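Side-chain contact in pyridoxamine 5'-phosphate oxidase-related, FMN-binding protein (Mycobacterium smegmatis, PDB 6ECI), which binds flavin adenine dinucleotide and probably sequesters it, which is thought to protect the mycobacterium against hypoxic and oxidative stress: residues K55-S58 with A59-N63. Residues are numbered along the deposited sequence; the frame is centred on the assembly and turned at random.
Sequences KLVS and AAINN. With FAD (flavin-adenine dinucleotide), chain U.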
loop_
_atom_site.group_PDB
_atom_site.type_symbol
_atom_site.label_atom_id
_atom_site.label_comp_id
_atom_site.label_asym_id
_atom_site.label_seq_id
_atom_site.Cartn_x
_atom_site.Cartn_y
_atom_site.Cartn_z
ATOM N N LYS B 55 0.167 17.118 0.121
ATOM C CA LYS B 55 0.128 16.697 -1.271
ATOM C C LYS B 55 -0.933 15.637 -1.536
ATOM O O LYS B 55 -1.376 15.502 -2.681
ATOM C CB LYS B 55 1.508 16.188 -1.685
ATOM C CG LYS B 55 1.788 16.239 -3.161
ATOM C CD LYS B 55 1.986 14.819 -3.646
ATOM C CE LYS B 55 1.816 14.703 -5.143
ATOM N NZ LYS B 55 2.371 13.431 -5.677
ATOM N N LEU B 56 -1.349 14.888 -0.509
ATOM C CA LEU B 56 -2.473 13.968 -0.670
ATOM C C LEU B 56 -3.724 14.709 -1.125
ATOM O O LEU B 56 -4.493 14.201 -1.950
ATOM C CB LEU B 56 -2.735 13.231 0.645
ATOM C CG LEU B 56 -3.998 12.367 0.782
ATOM C CD1 LEU B 56 -4.047 11.258 -0.261
ATOM C CD2 LEU B 56 -4.097 11.792 2.190
ATOM N N VAL B 57 -3.936 15.917 -0.596
ATOM C CA VAL B 57 -5.072 16.744 -0.999
ATOM C C VAL B 57 -5.053 16.965 -2.504
ATOM O O VAL B 57 -6.002 16.620 -3.218
ATOM C CB VAL B 57 -5.050 18.086 -0.245
ATOM C CG1 VAL B 57 -6.379 18.809 -0.386
ATOM C CG2 VAL B 57 -4.691 17.876 1.214
ATOM N N SER B 58 -3.960 17.544 -3.005
ATOM C CA SER B 58 -3.877 17.888 -4.419
ATOM C C SER B 58 -3.874 16.653 -5.312
ATOM O O SER B 58 -4.352 16.714 -6.449
ATOM C CB SER B 58 -2.625 18.730 -4.669
ATOM O OG SER B 58 -2.509 19.080 -6.035
ATOM N N ALA B 59 -3.353 15.528 -4.820
ATOM C CA ALA B 59 -3.150 14.361 -5.671
ATOM C C ALA B 59 -4.385 13.474 -5.778
ATOM O O ALA B 59 -4.662 12.932 -6.854
ATOM C CB ALA B 59 -1.968 13.535 -5.159
ATOM N N ALA B 60 -5.136 13.308 -4.691
ATOM C CA ALA B 60 -6.211 12.324 -4.648
ATOM C C ALA B 60 -7.596 12.926 -4.832
ATOM O O ALA B 60 -8.417 12.359 -5.558
ATOM C CB ALA B 60 -6.173 11.558 -3.323
ATOM N N ILE B 61 -7.869 14.061 -4.187
ATOM C CA ILE B 61 -9.224 14.596 -4.148
ATOM C C ILE B 61 -9.680 14.965 -5.551
ATOM O O ILE B 61 -8.961 15.635 -6.302
ATOM C CB ILE B 61 -9.284 15.795 -3.192
ATOM C CG1 ILE B 61 -9.125 15.317 -1.745
ATOM C CG2 ILE B 61 -10.585 16.560 -3.372
ATOM C CD1 ILE B 61 -9.184 16.422 -0.718
ATOM N N ASN B 62 -10.882 14.505 -5.913
ATOM C CA ASN B 62 -11.516 14.750 -7.211
ATOM C C ASN B 62 -10.751 14.116 -8.372
ATOM O O ASN B 62 -10.938 14.505 -9.530
ATOM C CB ASN B 62 -11.717 16.250 -7.461
ATOM C CG ASN B 62 -12.639 16.888 -6.442
ATOM O OD1 ASN B 62 -13.710 16.360 -6.142
ATOM N ND2 ASN B 62 -12.220 18.019 -5.892
ATOM N N ASN B 63 -9.894 13.138 -8.083
ATOM C CA ASN B 63 -9.199 12.363 -9.098
ATOM C C ASN B 63 -9.486 10.882 -8.892
ATOM O O ASN B 63 -9.944 10.457 -7.827
ATOM C CB ASN B 63 -7.682 12.604 -9.057
ATOM C CG ASN B 63 -7.303 14.016 -9.455
ATOM O OD1 ASN B 63 -7.786 14.542 -10.458
ATOM N ND2 ASN B 63 -6.433 14.640 -8.665
HETATM P PA FAD U . 5.566 15.549 0.140
HETATM O O1A FAD U . 6.429 16.528 0.847
HETATM O O2A FAD U . 4.769 16.101 -1.048
HETATM O O5B FAD U . 6.378 14.281 -0.330
HETATM C C5B FAD U . 7.650 14.404 -0.998
HETATM C C4B FAD U . 8.234 13.021 -1.140
HETATM O O4B FAD U . 8.306 12.400 0.159
HETATM C C3B FAD U . 7.414 12.055 -1.985
HETATM O O3B FAD U . 7.716 12.194 -3.368
HETATM C C2B FAD U . 7.844 10.689 -1.437
HETATM O O2B FAD U . 8.998 10.162 -2.080
HETATM C C1B FAD U . 8.122 10.999 0.039
HETATM N N9A FAD U . 7.037 10.596 0.922
HETATM C C8A FAD U . 5.869 11.272 1.162
HETATM N N7A FAD U . 5.058 10.664 1.991
HETATM C C5A FAD U . 5.740 9.494 2.315
HETATM C C6A FAD U . 5.414 8.416 3.156
HETATM N N6A FAD U . 4.282 8.327 3.855
HETATM N N1A FAD U . 6.318 7.414 3.258
HETATM C C2A FAD U . 7.455 7.499 2.566
HETATM N N3A FAD U . 7.865 8.464 1.742
HETATM C C4A FAD U . 6.952 9.445 1.661
HETATM N N1 FAD U . -2.070 11.662 5.822
HETATM C C2 FAD U . -3.385 12.026 5.841
HETATM O O2 FAD U . -3.774 13.066 5.300
HETATM N N3 FAD U . -4.309 11.217 6.480
HETATM C C4 FAD U . -4.039 10.029 7.128
HETATM O O4 FAD U . -4.950 9.396 7.662
HETATM C C4X FAD U . -2.638 9.651 7.102
HETATM N N5 FAD U . -2.289 8.540 7.691
HETATM C C5X FAD U . -0.949 8.181 7.663
HETATM C C6 FAD U . -0.557 6.998 8.286
HETATM C C7 FAD U . 0.774 6.593 8.284
HETATM C C7M FAD U . 1.159 5.310 8.970
HETATM C C8 FAD U . 1.739 7.387 7.642
HETATM C C8M FAD U . 3.188 6.979 7.628
HETATM C C9 FAD U . 1.352 8.571 7.019
HETATM C C9A FAD U . 0.020 8.969 7.024
HETATM N N10 FAD U . -0.404 10.159 6.400
HETATM C C10 FAD U . -1.727 10.532 6.420
HETATM C "C1'" FAD U . 0.559 11.028 5.713
HETATM C "C2'" FAD U . 0.452 10.949 4.195
HETATM O "O2'" FAD U . 1.232 9.860 3.702
HETATM C "C3'" FAD U . 0.947 12.262 3.588
HETATM O "O3'" FAD U . -0.083 12.865 2.813
HETATM C "C4'" FAD U . 2.188 12.081 2.723
HETATM O "O4'" FAD U . 3.293 11.894 3.606
HETATM C "C5'" FAD U . 2.417 13.229 1.760
HETATM O "O5'" FAD U . 2.522 14.458 2.506
HETATM P P FAD U . 3.430 15.648 2.009
HETATM O O1P FAD U . 4.121 16.296 3.212
HETATM O O2P FAD U . 2.675 16.585 1.149
HETATM O O3P FAD U . 4.538 14.899 1.156
#
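Val57 overlaps Ile61, four residues on and just past the helix end, the two side chains lying side by side and pointing the same way, with CG1 of Val57 3.7 Å from CD1 of Ile61. CG1 of Val57 is trans to the backbone N (chi1 -166°), which turns this branch toward Ile61. A neighbouring face repeats the i to i+4 pattern: CD1 of Leu56 rests 3.7 Å from CB of Ala60, while its other branch, CD2, approaches O2 of the flavin at 3.4 Å. At the N-terminal end, Lys55 N gives a hydrogen bond of 2.8 Å to O2P of the FAD phosphate, a negative group lying where the helix dipole would favour it. Backbone hydrogen bonds from Ala59 N to Lys55 O and from Ala60 N to Leu56 O hold the short helix, and a weak one joins Ile61 N to Val57 O. A type II turn starts on its last residue, Ala60, and ends at Asn63, whose ND2 donates a hydrogen bond to Ala59 O (3.1 Å) from above the carbonyl plane. Helix 55-60 packs Ala59 and Ala60 on strand 21-28 and Lys55 and Leu56 on strand 31-41, and the turn leads into strand 64-72 of the antiparallel sheet.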